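Long-range contacts in EGF family domain-containing protein (Toxoplasma gondii, PDB 4Z80), which binds a RON2-family peptide and probably acts at the moving junction between parasite and host cell during invasion: residues Ile29-Gly34 / Thr174-Asp179; Thr181-Val186 / Ser259-His264. All coordinates share one frame; numbering follows the deposited sequence.

Interaction 1 of 2, residues Ile29-Gly34 / Thr174-Asp179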
loop_
_atom_site.group_PDB
_atom_site.type_symbol
_atom_site.label_atom_id
_atom_site.label_comp_id
_atom_site.label_asym_id
_atom_site.label_seq_id
_atom_site.Cartn_x
_atom_site.Cartn_y
_atom_site.Cartn_z
ATOM N N ILE A 29 -13.844 5.493 3.231
ATOM C CA ILE A 29 -14.301 4.120 3.236
ATOM C C ILE A 29 -15.318 3.971 2.106
ATOM O O ILE A 29 -15.991 4.940 1.740
ATOM C CB ILE A 29 -14.923 3.730 4.584
ATOM C CG1 ILE A 29 -15.975 4.755 4.987
ATOM C CG2 ILE A 29 -13.842 3.636 5.662
ATOM C CD1 ILE A 29 -17.012 4.209 5.880
ATOM N N TRP A 30 -15.421 2.772 1.546
ATOM C CA TRP A 30 -16.327 2.535 0.421
ATOM C C TRP A 30 -17.739 2.310 0.949
ATOM O O TRP A 30 -17.939 1.571 1.910
ATOM C CB TRP A 30 -15.860 1.336 -0.425
ATOM C CG TRP A 30 -14.436 1.458 -0.872
ATOM C CD1 TRP A 30 -13.377 0.706 -0.446
ATOM C CD2 TRP A 30 -13.904 2.409 -1.798
ATOM N NE1 TRP A 30 -12.223 1.127 -1.054
ATOM C CE2 TRP A 30 -12.518 2.165 -1.896
ATOM C CE3 TRP A 30 -14.464 3.441 -2.561
ATOM C CZ2 TRP A 30 -11.683 2.919 -2.712
ATOM C CZ3 TRP A 30 -13.629 4.188 -3.377
ATOM C CH2 TRP A 30 -12.255 3.920 -3.449
ATOM N N ASP A 31 -18.711 2.973 0.334
ATOM C CA ASP A 31 -20.112 2.757 0.680
ATOM C C ASP A 31 -21.012 3.287 -0.427
ATOM O O ASP A 31 -20.825 4.408 -0.891
ATOM C CB ASP A 31 -20.456 3.432 2.004
ATOM C CG ASP A 31 -21.763 2.927 2.583
ATOM O OD1 ASP A 31 -22.826 3.389 2.125
ATOM O OD2 ASP A 31 -21.729 2.053 3.481
ATOM N N LYS A 32 -21.990 2.493 -0.847
ATOM C CA LYS A 32 -22.829 2.904 -1.971
ATOM C C LYS A 32 -23.746 4.076 -1.600
ATOM O O LYS A 32 -24.319 4.710 -2.483
ATOM C CB LYS A 32 -23.648 1.721 -2.499
ATOM C CG LYS A 32 -24.623 1.107 -1.523
ATOM C CD LYS A 32 -25.308 -0.096 -2.156
ATOM C CE LYS A 32 -26.105 -0.884 -1.139
ATOM N NZ LYS A 32 -27.102 -0.033 -0.436
ATOM N N ASP A 33 -23.858 4.381 -0.309
ATOM C CA ASP A 33 -24.629 5.538 0.155
ATOM C C ASP A 33 -23.732 6.715 0.548
ATOM O O ASP A 33 -24.207 7.718 1.083
ATOM C CB ASP A 33 -25.511 5.151 1.342
ATOM C CG ASP A 33 -26.618 4.186 0.960
ATOM O OD1 ASP A 33 -27.079 4.228 -0.201
ATOM O OD2 ASP A 33 -27.030 3.386 1.824
ATOM N N GLY A 34 -22.433 6.596 0.290
ATOM C CA GLY A 34 -21.519 7.689 0.566
ATOM C C GLY A 34 -21.850 8.904 -0.284
ATOM O O GLY A 34 -22.331 8.764 -1.405
ATOM N N THR A 174 -22.387 -9.305 1.032
ATOM C CA THR A 174 -23.066 -8.561 2.088
ATOM C C THR A 174 -22.117 -7.619 2.852
ATOM O O THR A 174 -22.487 -7.055 3.885
ATOM C CB THR A 174 -23.746 -9.516 3.085
ATOM O OG1 THR A 174 -22.785 -10.439 3.612
ATOM C CG2 THR A 174 -24.862 -10.298 2.396
ATOM N N ASP A 175 -20.904 -7.457 2.329
ATOM C CA ASP A 175 -19.934 -6.489 2.843
ATOM C C ASP A 175 -20.182 -5.154 2.159
ATOM O O ASP A 175 -20.134 -5.072 0.933
ATOM C CB ASP A 175 -18.508 -6.996 2.573
ATOM C CG ASP A 175 -17.422 -6.150 3.235
ATOM O OD1 ASP A 175 -17.618 -4.933 3.467
ATOM O OD2 ASP A 175 -16.341 -6.724 3.501
ATOM N N LYS A 176 -20.422 -4.104 2.940
ATOM C CA LYS A 176 -20.783 -2.813 2.365
ATOM C C LYS A 176 -19.637 -2.168 1.578
ATOM O O LYS A 176 -19.866 -1.238 0.804
ATOM C CB LYS A 176 -21.275 -1.875 3.470
ATOM C CG LYS A 176 -22.524 -2.407 4.163
ATOM C CD LYS A 176 -23.191 -1.368 5.048
ATOM C CE LYS A 176 -24.477 -1.922 5.643
ATOM N NZ LYS A 176 -25.269 -0.888 6.366
ATOM N N GLU A 177 -18.418 -2.683 1.739
ATOM C CA GLU A 177 -17.283 -2.189 0.956
ATOM C C GLU A 177 -17.034 -2.999 -0.317
ATOM O O GLU A 177 -16.231 -2.608 -1.162
ATOM C CB GLU A 177 -16.007 -2.178 1.808
ATOM C CG GLU A 177 -16.024 -1.099 2.873
ATOM C CD GLU A 177 -14.635 -0.698 3.313
ATOM O OE1 GLU A 177 -13.966 -1.512 3.985
ATOM O OE2 GLU A 177 -14.213 0.430 2.982
ATOM N N PHE A 178 -17.710 -4.136 -0.444
ATOM C CA PHE A 178 -17.537 -4.997 -1.604
ATOM C C PHE A 178 -18.506 -4.588 -2.702
ATOM O O PHE A 178 -19.628 -4.182 -2.418
ATOM C CB PHE A 178 -17.764 -6.455 -1.214
ATOM C CG PHE A 178 -17.428 -7.445 -2.302
ATOM C CD1 PHE A 178 -16.141 -7.931 -2.432
ATOM C CD2 PHE A 178 -18.404 -7.904 -3.175
ATOM C CE1 PHE A 178 -15.818 -8.845 -3.415
ATOM C CE2 PHE A 178 -18.089 -8.819 -4.174
ATOM C CZ PHE A 178 -16.797 -9.292 -4.291
ATOM N N ASP A 179 -18.059 -4.679 -3.951
ATOM C CA ASP A 179 -18.933 -4.456 -5.095
ATOM C C ASP A 179 -18.607 -5.490 -6.165
ATOM O O ASP A 179 -17.463 -5.615 -6.572
ATOM C CB ASP A 179 -18.771 -3.041 -5.645
ATOM C CG ASP A 179 -19.678 -2.775 -6.832
ATOM O OD1 ASP A 179 -20.822 -2.324 -6.611
ATOM O OD2 ASP A 179 -19.255 -3.033 -7.978
HETATM O O HOH W 1 -22.277 -0.393 0.127
#

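Interaction 2 of 2, residues Thr181-Val186 / Ser259-His264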
loop_
_atom_site.group_PDB
_atom_site.type_symbol
_atom_site.label_atom_id
_atom_site.label_comp_id
_atom_site.label_asym_id
_atom_site.label_seq_id
_atom_site.Cartn_x
_atom_site.Cartn_y
_atom_site.Cartn_z
ATOM N N THR A 181 -19.164 -5.702 -9.302
ATOM C CA THR A 181 -18.692 -5.209 -10.589
ATOM C C THR A 181 -17.241 -4.768 -10.481
ATOM O O THR A 181 -16.409 -5.145 -11.300
ATOM C CB THR A 181 -19.551 -4.048 -11.097
ATOM O OG1 THR A 181 -20.905 -4.498 -11.229
ATOM C CG2 THR A 181 -19.045 -3.544 -12.447
ATOM N N VAL A 182 -16.938 -3.970 -9.463
ATOM C CA VAL A 182 -15.565 -3.554 -9.233
ATOM C C VAL A 182 -14.686 -4.787 -8.995
ATOM O O VAL A 182 -13.564 -4.871 -9.497
ATOM C CB VAL A 182 -15.470 -2.584 -8.040
ATOM C CG1 VAL A 182 -14.008 -2.339 -7.633
ATOM C CG2 VAL A 182 -16.152 -1.273 -8.385
ATOM N N CYS A 183 -15.220 -5.749 -8.249
ATOM C CA CYS A 183 -14.483 -6.955 -7.892
ATOM C C CYS A 183 -14.875 -8.144 -8.760
ATOM O O CYS A 183 -15.022 -9.256 -8.256
ATOM C CB CYS A 183 -14.728 -7.303 -6.427
ATOM S SG CYS A 183 -14.355 -5.963 -5.270
ATOM N N ASN A 184 -15.032 -7.917 -10.058
ATOM C CA ASN A 184 -15.571 -8.956 -10.929
ATOM C C ASN A 184 -14.564 -10.061 -11.237
ATOM O O ASN A 184 -14.888 -11.022 -11.929
ATOM C CB ASN A 184 -16.097 -8.343 -12.235
ATOM C CG ASN A 184 -15.023 -7.655 -13.054
ATOM O OD1 ASN A 184 -13.831 -7.735 -12.758
ATOM N ND2 ASN A 184 -15.451 -6.974 -14.110
ATOM N N PHE A 185 -13.354 -9.925 -10.699
ATOM C CA PHE A 185 -12.278 -10.888 -10.909
ATOM C C PHE A 185 -12.124 -11.789 -9.690
ATOM O O PHE A 185 -11.188 -12.588 -9.611
ATOM C CB PHE A 185 -10.962 -10.159 -11.179
ATOM C CG PHE A 185 -10.597 -9.188 -10.093
ATOM C CD1 PHE A 185 -11.081 -7.889 -10.122
ATOM C CD2 PHE A 185 -9.827 -9.588 -9.019
ATOM C CE1 PHE A 185 -10.777 -7.000 -9.113
ATOM C CE2 PHE A 185 -9.515 -8.703 -8.006
ATOM C CZ PHE A 185 -9.991 -7.404 -8.052
ATOM N N VAL A 186 -13.033 -11.659 -8.732
ATOM C CA VAL A 186 -13.002 -12.505 -7.548
ATOM C C VAL A 186 -14.446 -12.785 -7.102
ATOM O O VAL A 186 -14.882 -12.405 -6.020
ATOM C CB VAL A 186 -12.119 -11.844 -6.431
ATOM C CG1 VAL A 186 -12.620 -10.459 -6.065
ATOM C CG2 VAL A 186 -11.984 -12.743 -5.222
ATOM N N SER A 259 -6.531 -4.949 -3.536
ATOM C CA SER A 259 -6.647 -5.054 -2.084
ATOM C C SER A 259 -8.087 -5.019 -1.595
ATOM O O SER A 259 -8.503 -5.858 -0.799
ATOM C CB SER A 259 -5.869 -3.933 -1.393
ATOM O OG SER A 259 -6.301 -3.831 -0.037
ATOM N N ARG A 260 -8.843 -4.033 -2.069
ATOM C CA ARG A 260 -10.237 -3.870 -1.673
ATOM C C ARG A 260 -11.008 -5.177 -1.794
ATOM O O ARG A 260 -11.789 -5.552 -0.917
ATOM C CB ARG A 260 -10.897 -2.799 -2.545
ATOM C CG ARG A 260 -12.374 -2.628 -2.291
ATOM C CD ARG A 260 -12.984 -1.603 -3.214
ATOM N NE ARG A 260 -14.419 -1.527 -3.018
ATOM C CZ ARG A 260 -15.226 -0.719 -3.699
ATOM N NH1 ARG A 260 -14.737 0.073 -4.639
ATOM N NH2 ARG A 260 -16.526 -0.714 -3.437
ATOM N N CYS A 261 -10.765 -5.875 -2.892
ATOM C CA CYS A 261 -11.620 -6.991 -3.273
ATOM C C CYS A 261 -11.216 -8.338 -2.678
ATOM O O CYS A 261 -11.998 -9.287 -2.739
ATOM C CB CYS A 261 -11.654 -7.114 -4.797
ATOM S SG CYS A 261 -12.374 -5.695 -5.634
ATOM N N THR A 262 -10.016 -8.437 -2.112
ATOM C CA THR A 262 -9.488 -9.742 -1.699
ATOM C C THR A 262 -9.440 -9.981 -0.186
ATOM O O THR A 262 -8.953 -11.017 0.249
ATOM C CB THR A 262 -8.060 -9.971 -2.251
ATOM O OG1 THR A 262 -7.205 -8.871 -1.900
ATOM C CG2 THR A 262 -8.092 -10.123 -3.760
ATOM N N THR A 263 -9.953 -9.045 0.611
ATOM C CA THR A 263 -10.010 -9.213 2.062
ATOM C C THR A 263 -10.515 -10.588 2.503
ATOM O O THR A 263 -9.898 -11.248 3.343
ATOM C CB THR A 263 -10.911 -8.122 2.685
ATOM O OG1 THR A 263 -10.241 -6.854 2.594
ATOM C CG2 THR A 263 -11.266 -8.419 4.147
ATOM N N HIS A 264 -11.631 -11.033 1.937
ATOM C CA HIS A 264 -12.261 -12.252 2.437
ATOM C C HIS A 264 -11.617 -13.528 1.911
ATOM O O HIS A 264 -12.038 -14.625 2.268
ATOM C CB HIS A 264 -13.753 -12.238 2.117
ATOM C CG HIS A 264 -14.482 -11.155 2.840
ATOM N ND1 HIS A 264 -14.546 -11.105 4.215
ATOM C CD2 HIS A 264 -15.132 -10.058 2.388
ATOM C CE1 HIS A 264 -15.217 -10.027 4.581
ATOM N NE2 HIS A 264 -15.585 -9.377 3.492
#

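Interaction 1 of 2, residues Ile29-Gly34 / Thr174-Asp179
The backbone N of W30 donates to E177 OE2 at 3.0 Å, the one direct hydrogen bond between 29-34 and 174-179. It is nearly straight, 163° at the hydrogen, and uses the anti lone pair of the oxygen. The E177 chain is extended beyond CG and crosses the W30 side chain at about a right angle. This brings E177 OE2 to 3.5 Å from W30 CD1, with ring and carboxylate planes 35° apart. E177 OE2 also packs on I29 CB at 3.7 Å, while E177 CG lies 3.4 Å from W30 O. At the exposed margin D31 and K176 run side by side, D31 OD2 touching K176 CB and CD. The charged ends stay apart, with K176 NZ 5.4 Å from D31 OD2. A water accepts from K32 N and donates to K176 O.

Each segment contains a type I turn. D31-G34 shapes the chain just after W30 and carries an Asx turn in which D31 OD1 takes D33 N. In D175-F178, D175 OD1 grips E177 N at 2.9 Å, met from above the carboxylate plane. Further out, R276 forms salt bridges with D175 and E177, and H335 NE2 also bonds E177 OE2. The buried carboxylate of E177 thus ties the loop to strand 27-30, with both oxygens engaged. These partners would favour its ionised form.

Interaction 2 of 2, residues Thr181-Val186 / Ser259-His264
C183 and C261 point at each other and join through a disulfide, C183 SG to C261 SG 2.0 Å, with a chi3 of -75°. In both residues SG lies anti to the carbonyl carbon, beside the backbone N. The bond holds C183 CB and C261 CB 3.5 Å apart.

F185 and V186 both pack against C261. F185 has its CG in the crowded position between the backbone N and the carbonyl carbon, chi1 56°. Its ring tip reaches the cysteine: F185 CZ is 3.7 Å from C261 CB. C261 SG is 4.8 Å from the centroid of the F185 ring and 56° off the normal, an oblique sulfur-aromatic contact. V186 CG1 takes the same crowded position. V186 CG1 packs on C261 CB at 3.7 Å and also lies over one face of the F185 ring, offset toward the rim.

V182 lies just before C183. V182 CG1, anti to the backbone N, meets R260 NH1 at 3.9 Å, where the two side chains cross at about a right angle. R260 is extended from CG to NE and carries its guanidinium past V182; NE bonds E177 O, and W30 makes a cation-pi contact with R260. Around the loop, F185 also packs on I257 and L258 of helix 252-262, and V186 on M172 of helix 165-172.

Two overlapping type I turns, T181-N184 and C183-V186, shape the loop. The whole is a loop-to-helix disulfide with an apolar surround, tying 181-186 to helix 252-262 in this disulfide-rich, PAN-type AMA ectodomain.

The loop after helix 165-172 supplies one side of both contacts. In interaction 1 it meets the end of edge strand 27-30; in interaction 2 it meets helix 252-262. Their centres are 12 Å apart, and they touch directly. Besides the R260-E177 bond, D175 OD2 bonds H264 NE2, and F178 packs on C183. Interaction 1 is mostly buried and polar, with an exposed lysine and a water at its margin. Interaction 2 is partly buried, covalent and apolar. H264 O also bonds S11 of the bound peptide chain, so the 259-264 segment reaches the partner, while no other chain of the assembly touches interaction 1.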